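Local coordinates for DUF3863 domain-containing protein (Parabacteroides distasonis, PDB 3LM3) that is of unknown function but is probably a carbohydrate-active enzyme, a putative glycoside hydrolase or deacetylase with a (beta/alpha)-barrel-like domain, at residues G141-S146 with E162-H167; D104-F109 with E132-M137; L274-F279 with N340-E345; T16-R21 with R330-S335. All coordinates share one frame; numbering follows the deposited sequence. Where two conformers were deposited one is given.

Contact 1 of 4, residues G141-S146 with E162-H167; sequences GYRPQS and EKENIH
The guanidinium of Arg143 meets the carboxylate of Glu164 nearly coplanar, the two planes 16° apart, although the side chains as a whole cross at about a right angle. Glu164 OE1, Glu164 CB and a water all lie at the edge of the guanidinium, near its plane, and Ile166 CD1 approaches it obliquely. Arg143 NH2 reaches Glu164 OE1 at 2.7 Å, a salt bridge made on the anti side of the carboxylate, somewhat out of its plane. The same nitrogen also donates to Glu164 O at 2.8 Å, on a lone pair in the carbonyl plane, with the acceptor 18° out of the guanidinium plane. One nitrogen thus grips both the side chain and the backbone of Glu164. The carboxylate is brought back to this position by a bend at chi2 (-71°), and its other oxygen, OE2, bonds Ser128 on helix 120-138. Arg143 NE gives its proton to the water at the guanidinium edge, which in turn donates to Asn165 O.

The setting is a beta-alpha-beta crossover: 141-146 leads into strand 146-148, helix 154-163 follows, and 162-167 turns back toward the parallel neighbour strand 168-172. The turn is made at Asn165, which leaves the helix with positive phi.

Beside the polar group Ile166 packs on the backbone of Pro144 and Gln145. Its CG1 lies 3.6 Å from Pro144 O, and CG2 comes equally close to Gln145 O, while CD1 meets Pro144 CG at 4.2 Å. A second water accepts from His167 N and donates to Gln145 O at 2.7 Å.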
# COMPACT_ATOMS: atom_id res chain seq x y z
N GLY A 141 -7.45 14.08 -23.52
CA GLY A 141 -6.06 13.66 -23.38
C GLY A 141 -5.64 13.18 -22.02
O GLY A 141 -4.47 12.98 -21.78
N TYR A 142 -6.61 13.01 -21.14
CA TYR A 142 -6.35 12.57 -19.76
C TYR A 142 -5.51 11.31 -19.72
O TYR A 142 -5.78 10.35 -20.44
CB TYR A 142 -7.67 12.29 -19.03
CG TYR A 142 -7.44 11.82 -17.62
CD1 TYR A 142 -7.09 12.70 -16.64
CD2 TYR A 142 -7.47 10.47 -17.32
CE1 TYR A 142 -6.78 12.27 -15.34
CE2 TYR A 142 -7.19 10.02 -16.04
CZ TYR A 142 -6.84 10.91 -15.05
OH TYR A 142 -6.55 10.46 -13.81
N ARG A 143 -4.52 11.32 -18.85
CA ARG A 143 -3.80 10.11 -18.52
C ARG A 143 -3.61 10.06 -17.01
O ARG A 143 -3.30 11.08 -16.39
CB ARG A 143 -2.45 10.07 -19.22
CG ARG A 143 -2.56 10.04 -20.73
CD ARG A 143 -1.23 10.10 -21.39
NE ARG A 143 -0.44 8.92 -21.08
CZ ARG A 143 -0.56 7.75 -21.67
NH1 ARG A 143 -1.49 7.55 -22.60
NH2 ARG A 143 0.23 6.77 -21.29
N PRO A 144 -3.80 8.89 -16.39
CA PRO A 144 -3.58 8.81 -14.96
C PRO A 144 -2.09 9.01 -14.61
O PRO A 144 -1.23 8.80 -15.47
CB PRO A 144 -4.08 7.41 -14.62
CG PRO A 144 -3.79 6.63 -15.81
CD PRO A 144 -4.11 7.57 -16.97
N GLN A 145 -1.81 9.39 -13.38
CA GLN A 145 -0.43 9.53 -12.92
C GLN A 145 0.07 8.26 -12.23
O GLN A 145 1.26 8.14 -11.99
CB GLN A 145 -0.30 10.71 -11.98
CG GLN A 145 -0.46 12.05 -12.67
CD GLN A 145 -0.38 13.20 -11.70
OE1 GLN A 145 -1.22 13.31 -10.81
NE2 GLN A 145 0.62 14.07 -11.87
N SER A 146 -0.82 7.29 -11.95
CA SER A 146 -0.44 6.02 -11.31
C SER A 146 -1.27 4.90 -11.89
O SER A 146 -2.27 5.17 -12.59
CB SER A 146 -0.69 6.08 -9.79
OG SER A 146 -2.07 6.11 -9.49
N GLU A 162 8.69 3.75 -19.09
CA GLU A 162 9.38 3.96 -20.36
C GLU A 162 8.44 3.94 -21.54
O GLU A 162 8.64 4.70 -22.52
CB GLU A 162 10.51 2.94 -20.51
CG GLU A 162 11.55 3.17 -19.37
CD GLU A 162 12.66 2.13 -19.21
OE1 GLU A 162 12.76 1.16 -20.00
OE2 GLU A 162 13.44 2.30 -18.22
N LYS A 163 7.38 3.14 -21.48
CA LYS A 163 6.46 3.04 -22.61
C LYS A 163 5.17 3.82 -22.46
O LYS A 163 4.55 4.21 -23.47
CB LYS A 163 6.23 1.59 -22.98
CG LYS A 163 7.51 0.97 -23.45
CD LYS A 163 7.44 -0.48 -23.70
CE LYS A 163 8.63 -0.93 -24.56
NZ LYS A 163 8.79 -2.41 -24.59
N GLU A 164 4.73 4.06 -21.22
CA GLU A 164 3.51 4.83 -20.96
C GLU A 164 3.74 6.18 -20.31
O GLU A 164 2.79 6.94 -20.08
CB GLU A 164 2.49 3.98 -20.17
CG GLU A 164 1.96 2.78 -20.95
CD GLU A 164 1.01 3.14 -22.09
OE1 GLU A 164 0.74 4.32 -22.39
OE2 GLU A 164 0.51 2.20 -22.74
N ASN A 165 5.00 6.50 -20.00
CA ASN A 165 5.33 7.75 -19.33
C ASN A 165 4.49 7.94 -18.06
O ASN A 165 3.99 9.06 -17.77
CB ASN A 165 5.18 8.92 -20.31
CG ASN A 165 5.84 10.19 -19.82
OD1 ASN A 165 6.83 10.17 -19.09
ND2 ASN A 165 5.30 11.33 -20.27
N ILE A 166 4.33 6.85 -17.30
CA ILE A 166 3.64 6.87 -16.00
C ILE A 166 4.68 6.44 -14.99
O ILE A 166 5.32 5.42 -15.17
CB ILE A 166 2.41 5.96 -15.99
CG1 ILE A 166 1.31 6.62 -16.82
CG2 ILE A 166 1.97 5.68 -14.52
CD1 ILE A 166 0.11 5.69 -17.08
N HIS A 167 4.87 7.26 -13.95
CA HIS A 167 6.04 7.16 -13.09
C HIS A 167 5.66 6.94 -11.62
O HIS A 167 6.49 7.12 -10.74
CB HIS A 167 6.94 8.39 -13.23
CG HIS A 167 7.44 8.58 -14.63
ND1 HIS A 167 8.51 7.87 -15.13
CD2 HIS A 167 6.99 9.35 -15.64
CE1 HIS A 167 8.71 8.22 -16.39
NE2 HIS A 167 7.77 9.09 -16.74
O HOH W 1 1.42 9.69 -19.07
O HOH W 2 3.17 9.52 -13.31

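Contact 2 of 4, residues D104-F109 with E132-M137; sequences DEVTYF and EIISKM
Val106 and Ile134 are the centre of a beta-alpha unit: strand 105-108 of the parallel sheet is followed by helix 120-138, which lies against it and leads on to strand 146-148, the neighbour whose Met148 shares a backbone hydrogen bond with Tyr108. The short segments run nearly antiparallel, at 153°, with their axes 8.5 Å apart at closest approach.

The tight part is Ile134. Its two branches reach two successive points along the strand backbone: CG2 approaches Val106 O to 3.4 Å and Val106 CG1 to 3.8 Å, whereas CD1 rests on the peptide that follows Thr107, 3.4 Å from Thr107 C. A chi1 of -73° sets CG1 beside the backbone N and leaves CG2 anti to it, facing Val106. Tyr108 N, beside CD1, is buried here with no partner in the model. Leu81 of helix 78-82 also touches Ile134.

Packing is slighter on the side of Met137, a partly exposed selenomethionine with two deposited conformers. Lys136, the residue before it, is exposed and modelled only to CG. Helix 86-102 touches both partners, Val95 on Val106 and Val96 on Met137. The selenomethionine chain is extended until its bend at chi3 (148°), and its terminal CE stops 3.9 Å from Val106 CG1.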
# COMPACT_ATOMS: atom_id res chain seq x y z
N ASP A 104 -10.15 14.17 -8.98
CA ASP A 104 -9.89 12.76 -8.67
C ASP A 104 -9.11 12.16 -9.85
O ASP A 104 -9.26 12.59 -10.98
CB ASP A 104 -11.17 11.95 -8.45
CG ASP A 104 -11.90 12.30 -7.16
OD1 ASP A 104 -11.27 12.89 -6.25
OD2 ASP A 104 -13.10 11.92 -7.11
N GLU A 105 -8.33 11.13 -9.55
CA GLU A 105 -7.61 10.34 -10.54
C GLU A 105 -8.51 9.16 -10.97
O GLU A 105 -9.29 8.65 -10.16
CB GLU A 105 -6.29 9.84 -9.92
CG GLU A 105 -5.44 8.94 -10.75
CD GLU A 105 -4.08 8.71 -10.15
OE1 GLU A 105 -3.99 8.43 -8.94
OE2 GLU A 105 -3.07 8.82 -10.88
N VAL A 106 -8.35 8.71 -12.21
CA VAL A 106 -9.05 7.56 -12.73
C VAL A 106 -8.03 6.63 -13.34
O VAL A 106 -7.28 7.01 -14.25
CB VAL A 106 -10.05 7.98 -13.81
CG1 VAL A 106 -10.89 6.72 -14.30
CG2 VAL A 106 -10.99 9.10 -13.29
N THR A 107 -7.94 5.42 -12.79
CA THR A 107 -6.93 4.50 -13.29
C THR A 107 -7.33 3.05 -13.18
O THR A 107 -8.46 2.70 -12.84
CB THR A 107 -5.54 4.77 -12.60
OG1 THR A 107 -4.52 4.17 -13.41
CG2 THR A 107 -5.51 4.23 -11.14
N TYR A 108 -6.41 2.20 -13.63
CA TYR A 108 -6.57 0.75 -13.72
C TYR A 108 -6.17 0.09 -12.41
O TYR A 108 -5.13 0.41 -11.81
CB TYR A 108 -5.68 0.23 -14.86
CG TYR A 108 -5.86 -1.22 -15.26
CD1 TYR A 108 -7.10 -1.79 -15.33
CD2 TYR A 108 -4.76 -2.02 -15.58
CE1 TYR A 108 -7.27 -3.15 -15.69
CE2 TYR A 108 -4.93 -3.35 -15.97
CZ TYR A 108 -6.20 -3.91 -16.00
OH TYR A 108 -6.50 -5.23 -16.33
N PHE A 109 -6.99 -0.88 -11.98
CA PHE A 109 -6.81 -1.66 -10.74
C PHE A 109 -7.05 -3.12 -11.09
O PHE A 109 -8.16 -3.63 -10.93
CB PHE A 109 -7.79 -1.19 -9.65
CG PHE A 109 -7.40 -1.57 -8.25
CD1 PHE A 109 -6.93 -2.82 -7.94
CD2 PHE A 109 -7.54 -0.67 -7.22
CE1 PHE A 109 -6.57 -3.16 -6.62
CE2 PHE A 109 -7.20 -0.98 -5.93
CZ PHE A 109 -6.70 -2.24 -5.63
N GLU A 132 -5.76 3.33 -22.36
CA GLU A 132 -6.42 3.88 -23.55
C GLU A 132 -7.91 4.06 -23.31
O GLU A 132 -8.48 5.10 -23.63
CB GLU A 132 -6.19 2.97 -24.75
CG GLU A 132 -6.74 3.52 -26.05
CD GLU A 132 -6.08 4.81 -26.49
OE1 GLU A 132 -4.93 5.08 -26.08
OE2 GLU A 132 -6.71 5.55 -27.27
N ILE A 133 -8.56 3.05 -22.72
CA ILE A 133 -9.98 3.13 -22.39
C ILE A 133 -10.26 4.31 -21.47
O ILE A 133 -11.19 5.09 -21.66
CB ILE A 133 -10.51 1.81 -21.76
CG1 ILE A 133 -10.53 0.69 -22.81
CG2 ILE A 133 -11.90 2.04 -21.15
CD1 ILE A 133 -10.56 -0.69 -22.16
N ILE A 134 -9.42 4.46 -20.46
CA ILE A 134 -9.58 5.53 -19.47
C ILE A 134 -9.36 6.91 -20.09
O ILE A 134 -10.12 7.86 -19.81
CB ILE A 134 -8.66 5.27 -18.24
CG1 ILE A 134 -9.24 4.11 -17.45
CG2 ILE A 134 -8.56 6.51 -17.34
CD1 ILE A 134 -8.28 3.54 -16.44
N SER A 135 -8.33 7.04 -20.91
CA SER A 135 -8.06 8.30 -21.58
C SER A 135 -9.26 8.73 -22.41
O SER A 135 -9.65 9.91 -22.38
CB SER A 135 -6.81 8.17 -22.47
OG SER A 135 -6.37 9.44 -22.87
N LYS A 136 -9.85 7.79 -23.12
CA LYS A 136 -11.01 8.10 -23.96
C LYS A 136 -12.24 8.38 -23.14
O LYS A 136 -13.04 9.25 -23.49
CB LYS A 136 -11.26 6.99 -24.98
CG LYS A 136 -10.24 6.99 -26.14
N MSE A 137 -12.40 7.68 -22.02
CA MSE A 137 -13.52 7.82 -21.07
C MSE A 137 -13.55 9.23 -20.50
O MSE A 137 -14.57 9.90 -20.45
CB MSE A 137 -13.33 6.78 -19.93
CG MSE A 137 -14.31 6.78 -18.76
SE MSE A 137 -13.79 5.44 -17.41
CE MSE A 137 -14.42 6.39 -15.82

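Contact 3 of 4, residues L274-F279 with N340-E345; sequences LELNGF and NYRFVE
Asn277 and Leu276 both set CG anti to the carbonyl carbon (chi1 -60° and -67°), and from the last turn of helix 255-277 they face strand 341-346. Arg342 meets them with a chain bent at chi3.

The amide of Asn277 reads the strand backbone at one residue. Its OD1 accepts from Arg342 N at 2.9 Å, on a lone pair in the carbonyl plane and nearly straight, and its ND2 donates to Arg342 O at 2.9 Å, tilted from both amide and carbonyl planes. This pair occupies the outward N-H and C=O of Arg342, as an adjacent antiparallel strand would. ND2 also comes 3.4 Å from Phe343 CE1; the side chains cross at about a right angle, with amide and ring planes 65° apart.

Leu276 covers one face of the Arg342 guanidinium, with CD2 3.6 Å above the plane and over its centre. Arg342 NH2 returns to the helix end and donates to Leu276 O at 3.1 Å, the acceptor tilted out of the guanidinium plane. A water at the guanidinium edge accepts from Arg342 NE at 2.8 Å and lies within hydrogen-bonding distance of Leu276 O and Asn340 O, with more acceptors around it than it has protons for. The carbonyl end of the helix probably suits this positive group.

Farther along, Phe279 CZ touches Tyr341 CE1 at 4.1 Å, and Tyr190 meets both rings. Gly278, with positive phi, ends the helix. The contact thus joins the end of helix 255-277, just before strand 280-287 of the parallel sheet, to the outermost strand 341-346 of the antiparallel sheet, which pairs with 357-363.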
# COMPACT_ATOMS: atom_id res chain seq x y z
N LEU A 274 6.69 11.97 10.78
CA LEU A 274 6.99 13.23 10.11
C LEU A 274 8.25 13.87 10.70
O LEU A 274 9.06 14.46 9.97
CB LEU A 274 5.79 14.17 10.17
CG LEU A 274 6.07 15.51 9.47
CD1 LEU A 274 4.84 15.99 8.74
CD2 LEU A 274 6.56 16.53 10.48
N GLU A 275 8.43 13.75 12.00
CA GLU A 275 9.65 14.26 12.63
C GLU A 275 10.89 13.52 12.16
O GLU A 275 11.94 14.14 11.92
CB GLU A 275 9.57 14.18 14.15
CG GLU A 275 8.75 15.26 14.80
CD GLU A 275 9.01 15.36 16.30
OE1 GLU A 275 9.04 14.30 16.97
OE2 GLU A 275 9.18 16.48 16.80
N LEU A 276 10.79 12.20 12.01
CA LEU A 276 11.93 11.39 11.60
C LEU A 276 12.26 11.51 10.11
O LEU A 276 13.42 11.42 9.72
CB LEU A 276 11.69 9.92 11.95
CG LEU A 276 11.64 9.57 13.44
CD1 LEU A 276 11.03 8.19 13.69
CD2 LEU A 276 13.01 9.69 14.09
N ASN A 277 11.21 11.62 9.30
CA ASN A 277 11.36 11.44 7.84
C ASN A 277 11.18 12.70 7.03
O ASN A 277 11.47 12.70 5.84
CB ASN A 277 10.39 10.36 7.37
CG ASN A 277 10.65 9.03 8.05
OD1 ASN A 277 11.83 8.66 8.19
ND2 ASN A 277 9.59 8.35 8.53
N GLY A 278 10.61 13.73 7.63
CA GLY A 278 10.40 14.99 6.96
C GLY A 278 9.04 15.14 6.30
O GLY A 278 8.68 16.24 5.87
N PHE A 279 8.29 14.05 6.17
CA PHE A 279 6.91 14.10 5.69
C PHE A 279 6.22 12.89 6.32
O PHE A 279 6.91 11.99 6.86
CB PHE A 279 6.80 14.01 4.15
CG PHE A 279 7.25 12.70 3.55
CD1 PHE A 279 8.57 12.50 3.20
CD2 PHE A 279 6.34 11.70 3.29
CE1 PHE A 279 8.99 11.28 2.63
CE2 PHE A 279 6.75 10.50 2.73
CZ PHE A 279 8.07 10.30 2.40
N ASN A 340 15.98 7.85 3.60
CA ASN A 340 16.39 6.99 4.68
C ASN A 340 15.26 7.09 5.69
O ASN A 340 15.08 8.14 6.29
CB ASN A 340 17.74 7.46 5.25
CG ASN A 340 18.31 6.53 6.28
OD1 ASN A 340 17.60 5.84 6.97
ND2 ASN A 340 19.65 6.52 6.38
N TYR A 341 14.44 6.05 5.79
CA TYR A 341 13.22 6.11 6.59
C TYR A 341 13.35 5.41 7.93
O TYR A 341 14.00 4.35 8.05
CB TYR A 341 12.05 5.48 5.86
CG TYR A 341 11.81 6.00 4.46
CD1 TYR A 341 11.58 7.35 4.21
CD2 TYR A 341 11.77 5.12 3.39
CE1 TYR A 341 11.32 7.82 2.92
CE2 TYR A 341 11.50 5.56 2.09
CZ TYR A 341 11.29 6.92 1.87
OH TYR A 341 10.98 7.37 0.60
N ARG A 342 12.77 6.03 8.94
CA ARG A 342 12.73 5.49 10.30
C ARG A 342 11.32 5.64 10.85
O ARG A 342 10.65 6.64 10.58
CB ARG A 342 13.69 6.25 11.21
CG ARG A 342 15.14 6.04 10.85
CD ARG A 342 16.06 6.94 11.64
NE ARG A 342 15.76 8.32 11.31
CZ ARG A 342 16.04 9.40 12.04
NH1 ARG A 342 16.68 9.28 13.21
NH2 ARG A 342 15.70 10.60 11.58
N PHE A 343 10.90 4.62 11.60
CA PHE A 343 9.65 4.63 12.34
C PHE A 343 9.85 4.06 13.72
O PHE A 343 10.67 3.17 13.90
CB PHE A 343 8.57 3.82 11.62
CG PHE A 343 8.30 4.31 10.23
CD1 PHE A 343 7.49 5.40 10.01
CD2 PHE A 343 8.88 3.69 9.14
CE1 PHE A 343 7.30 5.90 8.73
CE2 PHE A 343 8.67 4.19 7.84
CZ PHE A 343 7.87 5.28 7.65
N VAL A 344 9.07 4.57 14.67
CA VAL A 344 9.01 4.04 16.03
C VAL A 344 7.54 3.91 16.41
O VAL A 344 6.76 4.85 16.17
CB VAL A 344 9.72 4.95 17.04
CG1 VAL A 344 9.50 4.44 18.48
CG2 VAL A 344 11.20 5.07 16.70
N GLU A 345 7.15 2.77 16.96
CA GLU A 345 5.76 2.56 17.39
C GLU A 345 5.70 1.73 18.63
O GLU A 345 6.39 0.74 18.73
CB GLU A 345 4.99 1.84 16.29
CG GLU A 345 3.51 1.62 16.66
CD GLU A 345 2.86 0.46 15.99
OE1 GLU A 345 3.44 -0.13 15.06
OE2 GLU A 345 1.68 0.14 16.37
O HOH W 3 14.69 9.04 8.77
O HOH W 4 15.10 11.28 7.13

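Contact 4 of 4, residues T16-R21 with R330-S335; sequences TIEGNR and RKQYKS
Ile17 and Glu18 meet Gln332 and Tyr333 where helix 322-332 ends. Ile17 CG2 lies 3.7 Å from Gln332 CB and 4.2 Å from Tyr333 CE2, the latter at an oblique position on the ring. Glu18 CG passes 4.0 Å from Gln332 CD, the two side chains crossing at about a right angle.

Glu18 also bends at chi2 (-63°), and its OE2 comes 2.8 Å from Tyr333 OH. The hydroxyl makes only a weak hydrogen bond there, and its proton may go to another acceptor instead. Carboxylate and ring planes stand 67° apart. One face of the Tyr333 ring carries CG of the preceding Gln332, 3.7 Å above the plane and offset toward the rim; Trp329 stacks with the ring.

The second shell fixes the loop. Asn20 ND2 donates to Thr16 O at 2.8 Å. A water donates to Gln332 OE1 at 2.6 Å and has a weak link to Thr16 OG1. Lys331 NZ bonds Leu15 O, just before the loop, while Ile17 also touches Phe325 and Trp329.

Within the loop, the bond from Glu18 N to Thr16 OG1 makes an ST turn, and that from Asn20 N to Ile17 O closes a type II beta turn from Ile17 to Asn20, with Gly19 at positive phi, leading directly into strand 21-29 of the parallel sheet beside the C-terminal end of helix 322-332.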
# COMPACT_ATOMS: atom_id res chain seq x y z
N THR A 16 4.78 20.85 -2.49
CA THR A 16 5.94 20.07 -2.06
C THR A 16 5.60 19.04 -0.99
O THR A 16 4.72 19.26 -0.16
CB THR A 16 7.08 20.97 -1.54
OG1 THR A 16 8.22 20.17 -1.17
CG2 THR A 16 6.62 21.79 -0.34
N ILE A 17 6.32 17.92 -1.03
CA ILE A 17 6.18 16.87 -0.04
C ILE A 17 6.74 17.27 1.32
O ILE A 17 6.20 16.89 2.37
CB ILE A 17 6.85 15.57 -0.55
CG1 ILE A 17 6.44 14.36 0.31
CG2 ILE A 17 8.38 15.75 -0.68
CD1 ILE A 17 6.88 13.04 -0.32
N GLU A 18 7.77 18.12 1.34
CA GLU A 18 8.48 18.32 2.59
C GLU A 18 7.65 19.08 3.61
O GLU A 18 7.01 20.10 3.32
CB GLU A 18 9.89 18.93 2.40
CG GLU A 18 10.90 17.98 1.71
CD GLU A 18 11.18 16.70 2.51
OE1 GLU A 18 11.66 16.82 3.67
OE2 GLU A 18 10.93 15.58 1.98
N GLY A 19 7.65 18.53 4.82
CA GLY A 19 6.93 19.13 5.93
C GLY A 19 5.45 18.84 6.00
O GLY A 19 4.77 19.34 6.92
N ASN A 20 4.95 18.05 5.06
CA ASN A 20 3.52 17.87 4.90
C ASN A 20 3.09 16.44 5.24
O ASN A 20 3.90 15.50 5.25
CB ASN A 20 3.11 18.23 3.46
CG ASN A 20 2.95 19.71 3.24
OD1 ASN A 20 2.31 20.40 4.04
ND2 ASN A 20 3.50 20.20 2.13
N ARG A 21 1.79 16.31 5.51
CA ARG A 21 1.11 15.05 5.81
C ARG A 21 0.13 14.76 4.69
O ARG A 21 -0.59 15.67 4.26
CB ARG A 21 0.37 15.18 7.15
CG ARG A 21 1.26 15.41 8.33
CD ARG A 21 0.45 15.69 9.58
NE ARG A 21 1.30 15.80 10.76
CZ ARG A 21 1.94 16.89 11.14
NH1 ARG A 21 1.87 18.00 10.44
NH2 ARG A 21 2.69 16.84 12.24
N ARG A 330 8.59 12.08 -6.22
CA ARG A 330 9.54 12.03 -7.34
C ARG A 330 10.15 13.40 -7.63
O ARG A 330 11.28 13.47 -8.12
CB ARG A 330 8.77 11.49 -8.56
CG ARG A 330 9.57 11.37 -9.83
CD ARG A 330 8.83 10.42 -10.81
NE ARG A 330 9.50 10.39 -12.12
CZ ARG A 330 9.23 11.17 -13.15
NH1 ARG A 330 8.24 12.06 -13.14
NH2 ARG A 330 9.96 11.04 -14.26
N LYS A 331 9.42 14.46 -7.34
CA LYS A 331 9.96 15.81 -7.52
C LYS A 331 11.12 16.08 -6.56
O LYS A 331 12.07 16.80 -6.93
CB LYS A 331 8.84 16.83 -7.35
CG LYS A 331 9.23 18.27 -7.59
CD LYS A 331 8.03 19.11 -7.99
CE LYS A 331 7.04 19.26 -6.86
NZ LYS A 331 6.14 20.45 -7.06
N GLN A 332 11.05 15.51 -5.37
CA GLN A 332 12.03 15.76 -4.31
C GLN A 332 13.16 14.73 -4.28
O GLN A 332 14.32 15.09 -4.05
CB GLN A 332 11.31 15.78 -2.96
CG GLN A 332 12.20 16.06 -1.76
CD GLN A 332 12.75 17.47 -1.75
OE1 GLN A 332 12.18 18.37 -2.35
NE2 GLN A 332 13.87 17.66 -1.07
N TYR A 333 12.84 13.47 -4.52
CA TYR A 333 13.77 12.37 -4.37
C TYR A 333 14.07 11.81 -5.75
O TYR A 333 13.17 11.35 -6.43
CB TYR A 333 13.15 11.26 -3.49
CG TYR A 333 12.82 11.71 -2.07
CD1 TYR A 333 13.78 11.61 -1.07
CD2 TYR A 333 11.60 12.26 -1.74
CE1 TYR A 333 13.51 12.05 0.23
CE2 TYR A 333 11.32 12.72 -0.44
CZ TYR A 333 12.29 12.59 0.53
OH TYR A 333 12.03 13.04 1.81
N LYS A 334 15.34 11.87 -6.15
CA LYS A 334 15.74 11.50 -7.50
C LYS A 334 16.48 10.18 -7.63
O LYS A 334 16.64 9.67 -8.74
CB LYS A 334 16.62 12.62 -8.08
CG LYS A 334 15.91 13.98 -8.17
CD LYS A 334 14.65 13.89 -9.04
CE LYS A 334 14.00 15.21 -9.26
NZ LYS A 334 12.74 15.03 -10.02
N SER A 335 16.94 9.64 -6.51
CA SER A 335 17.56 8.29 -6.48
C SER A 335 17.30 7.73 -5.11
O SER A 335 16.82 8.43 -4.21
CB SER A 335 19.05 8.33 -6.74
OG SER A 335 19.75 8.66 -5.57
O HOH W 5 10.05 19.10 -3.73

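All four contacts lie within the DUF3863 region. Contacts 1 and 2 are centred 10 Å apart and touch; helix 120-138 supplies one side of contact 2 and also covers contact 1. Ser146 O lies 2.6 Å from Thr107 OG1, joining strands 146-148 and 105-108. Contacts 3 and 4, with centres 13 Å apart, touch through Gly278 O and Gly19 N, 2.7 Å apart. Contact 2 closes before contact 1 opens, both fall within the chain span bounded by contact 4, and contacts 3 and 4 interleave. Contact 4 also reaches contact 1 through Arg330 and His167. Contacts 2 and 3 stand on opposite sides of the chain's centre, their centres 33 Å apart, so the set ties chain-distant elements around the alpha/beta domain and on to the antiparallel sheet.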